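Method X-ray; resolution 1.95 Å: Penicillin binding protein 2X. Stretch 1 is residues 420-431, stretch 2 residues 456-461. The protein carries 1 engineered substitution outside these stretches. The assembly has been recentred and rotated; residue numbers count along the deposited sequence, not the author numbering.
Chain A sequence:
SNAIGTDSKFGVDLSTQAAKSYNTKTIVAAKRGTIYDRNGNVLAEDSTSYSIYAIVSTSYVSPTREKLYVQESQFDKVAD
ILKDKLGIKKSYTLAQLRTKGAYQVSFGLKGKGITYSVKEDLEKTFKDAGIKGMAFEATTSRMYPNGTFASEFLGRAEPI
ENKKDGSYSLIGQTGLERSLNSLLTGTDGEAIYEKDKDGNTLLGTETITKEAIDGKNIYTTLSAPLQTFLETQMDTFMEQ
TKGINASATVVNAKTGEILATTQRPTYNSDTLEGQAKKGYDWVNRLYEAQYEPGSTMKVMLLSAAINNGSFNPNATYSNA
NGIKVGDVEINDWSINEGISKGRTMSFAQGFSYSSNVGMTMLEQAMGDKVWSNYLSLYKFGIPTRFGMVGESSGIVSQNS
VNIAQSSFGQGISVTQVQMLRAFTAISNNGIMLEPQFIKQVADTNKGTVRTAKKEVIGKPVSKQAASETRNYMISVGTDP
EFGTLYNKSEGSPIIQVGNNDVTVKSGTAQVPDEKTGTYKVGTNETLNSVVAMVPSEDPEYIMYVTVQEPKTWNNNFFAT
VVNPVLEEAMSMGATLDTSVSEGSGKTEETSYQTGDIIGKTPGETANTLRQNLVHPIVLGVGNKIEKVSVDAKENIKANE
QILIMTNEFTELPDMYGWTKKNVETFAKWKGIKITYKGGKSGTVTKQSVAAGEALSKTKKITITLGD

Stretch 1, residues 420-431: LRAFTAISNNGI
Stretch 2 (456-461) VIGKPV

Stretch 1 is the end of a helix, residues 420-427, followed by a type I' turn from Asn-428 to Ile-431. Stretch 2 starts as a weakly bonded strand and continues as loop. No direct hydrogen bond joins them. Packing and CA-H...O contacts hold them together and bury 392 Å² in all. The two segments run in opposite senses here: Gly-430 CA lies 5.0 Å from Val-461 CA, and Ile-431 CA lies 4.6 Å from Lys-459 CA.

The turn is prepared within stretch 1. Asn-428 leaves helical geometry at phi/psi -122/56. Asn-429 follows at 52/35, Gly-430 at 88/-8 and Ile-431 at -95/111. Gly-430 N donates to Ala-425 O at 2.7 Å, and Ile-431 N donates to Asn-428 O at 2.9 Å. The Asn-428 side chain, chi1 t, bonds through Asn-428 ND2 to Ile-431 O at 2.9 Å.

Val-456 (-81/129, chi1 t) opens stretch 2. Val-456 CG1 packs on Ile-431 CG2 at 3.5 Å. Ile-431 has chi1 m and chi2 t, and the branched side chains suit this apolar contact.

Ile-457 (-126/2) has chi1 p and chi2 t. Its CB points sideways, but the end of the side chain comes nearer. There Ile-457 CD1 meets Arg-421 CD at 3.6 Å. Arg-421 is t, t, p along chi1 to chi3; its aliphatic part serves this contact, while NH1 and NH2 are hydrogen-bonded elsewhere in the structure.

Gly-458 is extended at 166/179. Gly-458 O receives a CA-H...O contact from Ile-431 CA at 3.6 Å.

Lys-459 (-149/85) is all t. Lys-459 CA makes a CA-H...O contact to Gly-430 O at 3.4 Å. The long chain runs beside the turn, with Lys-459 CD 4.3 Å from Ile-431 CG1 and Lys-459 CE 4.0 Å from Asn-429 O. One water bridges the stretches: it donates to Asn-429 O at 2.7 Å and accepts a weak bond from Lys-459 NZ at 3.5 Å.

Pro-460 (-68/-33, C-gamma endo) is buried. Pro-460 CG lies 3.8 Å from Ala-425 CB, which points toward stretch 2. The small alanine and the compact ring fit closely. Pro-460 CD is 3.3 Å from Gly-430 O.

Val-461 (-140/166, chi1 m) closes the contact. Val-461 O accepts a CA-H...O contact from Gly-430 CA at 3.3 Å. An ideal CB on Gly-430 would clash with Val-461 O at 2.2 Å. The backbone angles of Gly-430 by themselves also call for glycine.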

# COMPACT_ATOMS: atom_id res chain seq x y z
N LEU A 420 -4.70 -9.36 -4.47
CA LEU A 420 -3.27 -9.65 -4.41
C LEU A 420 -2.97 -10.72 -3.36
O LEU A 420 -2.20 -11.64 -3.60
CB LEU A 420 -2.44 -8.39 -4.13
CG LEU A 420 -2.52 -7.28 -5.22
CD1 LEU A 420 -1.73 -6.05 -4.76
CD2 LEU A 420 -1.97 -7.77 -6.56
N ARG A 421 -3.59 -10.56 -2.19
CA ARG A 421 -3.42 -11.50 -1.09
C ARG A 421 -3.84 -12.92 -1.53
O ARG A 421 -3.12 -13.89 -1.30
CB ARG A 421 -4.25 -11.04 0.10
CG ARG A 421 -4.22 -11.97 1.29
CD ARG A 421 -5.03 -11.43 2.46
NE ARG A 421 -6.41 -11.23 2.08
CZ ARG A 421 -7.38 -10.69 2.84
NH1 ARG A 421 -8.59 -10.55 2.33
NH2 ARG A 421 -7.15 -10.29 4.07
N ALA A 422 -4.98 -13.02 -2.20
CA ALA A 422 -5.50 -14.31 -2.67
C ALA A 422 -4.57 -14.91 -3.71
O ALA A 422 -4.29 -16.12 -3.67
CB ALA A 422 -6.90 -14.14 -3.24
N PHE A 423 -4.07 -14.06 -4.62
CA PHE A 423 -3.15 -14.52 -5.65
C PHE A 423 -1.85 -15.11 -5.08
O PHE A 423 -1.26 -16.02 -5.69
CB PHE A 423 -2.78 -13.42 -6.66
CG PHE A 423 -3.93 -12.95 -7.53
CD1 PHE A 423 -4.84 -13.85 -8.08
CD2 PHE A 423 -4.04 -11.61 -7.88
CE1 PHE A 423 -5.88 -13.40 -8.92
CE2 PHE A 423 -5.07 -11.16 -8.70
CZ PHE A 423 -5.99 -12.06 -9.22
N THR A 424 -1.41 -14.64 -3.91
CA THR A 424 -0.18 -15.18 -3.35
C THR A 424 -0.30 -16.67 -3.04
O THR A 424 0.70 -17.37 -3.11
CB THR A 424 0.33 -14.45 -2.07
OG1 THR A 424 -0.64 -14.55 -1.02
CG2 THR A 424 0.62 -13.03 -2.34
N ALA A 425 -1.49 -17.17 -2.68
CA ALA A 425 -1.65 -18.59 -2.37
C ALA A 425 -1.48 -19.42 -3.64
O ALA A 425 -0.95 -20.51 -3.62
CB ALA A 425 -3.00 -18.86 -1.73
N ILE A 426 -1.91 -18.87 -4.76
CA ILE A 426 -1.77 -19.54 -6.04
C ILE A 426 -0.29 -19.59 -6.44
O ILE A 426 0.17 -20.64 -6.90
CB ILE A 426 -2.59 -18.81 -7.11
CG1 ILE A 426 -4.08 -18.79 -6.73
CG2 ILE A 426 -2.38 -19.45 -8.49
CD1 ILE A 426 -4.76 -20.14 -6.71
N SER A 427 0.42 -18.48 -6.25
CA SER A 427 1.83 -18.34 -6.62
C SER A 427 2.83 -18.96 -5.64
O SER A 427 3.99 -19.17 -6.00
CB SER A 427 2.21 -16.84 -6.72
OG SER A 427 2.39 -16.25 -5.41
N ASN A 428 2.39 -19.20 -4.41
CA ASN A 428 3.26 -19.71 -3.35
C ASN A 428 2.79 -21.06 -2.75
O ASN A 428 2.58 -21.18 -1.54
CB ASN A 428 3.35 -18.62 -2.25
CG ASN A 428 4.31 -18.99 -1.13
OD1 ASN A 428 5.42 -19.41 -1.37
ND2 ASN A 428 3.86 -18.81 0.13
N ASN A 429 2.62 -22.07 -3.62
CA ASN A 429 2.30 -23.44 -3.22
C ASN A 429 1.09 -23.61 -2.27
O ASN A 429 1.08 -24.49 -1.40
CB ASN A 429 3.56 -24.09 -2.61
CG ASN A 429 4.72 -24.13 -3.59
OD1 ASN A 429 5.80 -23.58 -3.33
ND2 ASN A 429 4.48 -24.70 -4.75
N GLY A 430 0.09 -22.77 -2.46
CA GLY A 430 -1.12 -22.81 -1.65
C GLY A 430 -1.08 -21.99 -0.37
O GLY A 430 -2.11 -21.82 0.26
N ILE A 431 0.09 -21.44 -0.04
CA ILE A 431 0.34 -20.71 1.23
C ILE A 431 0.16 -19.22 1.03
O ILE A 431 0.97 -18.56 0.38
CB ILE A 431 1.78 -21.01 1.73
CG1 ILE A 431 1.98 -22.53 1.87
CG2 ILE A 431 2.07 -20.29 3.05
CD1 ILE A 431 3.42 -22.94 2.03
N VAL A 456 3.10 -15.47 6.72
CA VAL A 456 2.19 -16.53 6.28
C VAL A 456 0.90 -16.35 7.05
O VAL A 456 0.92 -16.26 8.27
CB VAL A 456 2.80 -17.92 6.53
CG1 VAL A 456 1.81 -19.03 6.28
CG2 VAL A 456 4.09 -18.10 5.70
N ILE A 457 -0.23 -16.31 6.35
CA ILE A 457 -1.51 -16.03 7.01
C ILE A 457 -2.61 -17.05 6.76
O ILE A 457 -3.73 -16.85 7.25
CB ILE A 457 -2.03 -14.63 6.62
CG1 ILE A 457 -2.18 -14.52 5.12
CG2 ILE A 457 -1.08 -13.57 7.14
CD1 ILE A 457 -2.90 -13.27 4.68
N GLY A 458 -2.30 -18.12 6.02
CA GLY A 458 -3.27 -19.18 5.76
C GLY A 458 -2.86 -20.11 4.64
O GLY A 458 -1.79 -19.96 4.02
N LYS A 459 -3.71 -21.09 4.39
CA LYS A 459 -3.48 -22.06 3.34
C LYS A 459 -4.82 -22.51 2.77
O LYS A 459 -5.39 -23.52 3.21
CB LYS A 459 -2.66 -23.24 3.87
CG LYS A 459 -2.30 -24.18 2.74
CD LYS A 459 -1.20 -25.16 3.06
CE LYS A 459 -0.86 -25.96 1.82
NZ LYS A 459 -0.07 -27.16 2.19
N PRO A 460 -5.35 -21.74 1.82
CA PRO A 460 -6.66 -22.07 1.27
C PRO A 460 -6.72 -23.35 0.43
O PRO A 460 -7.75 -24.02 0.46
CB PRO A 460 -7.02 -20.85 0.41
CG PRO A 460 -5.89 -19.92 0.46
CD PRO A 460 -4.86 -20.41 1.40
N VAL A 461 -5.64 -23.69 -0.27
CA VAL A 461 -5.60 -24.89 -1.13
C VAL A 461 -4.26 -25.59 -1.01
O VAL A 461 -3.30 -25.04 -0.48
CB VAL A 461 -5.89 -24.55 -2.61
CG1 VAL A 461 -7.27 -23.92 -2.77
CG2 VAL A 461 -4.83 -23.62 -3.18
O HOH W 1 2.61 -26.07 0.24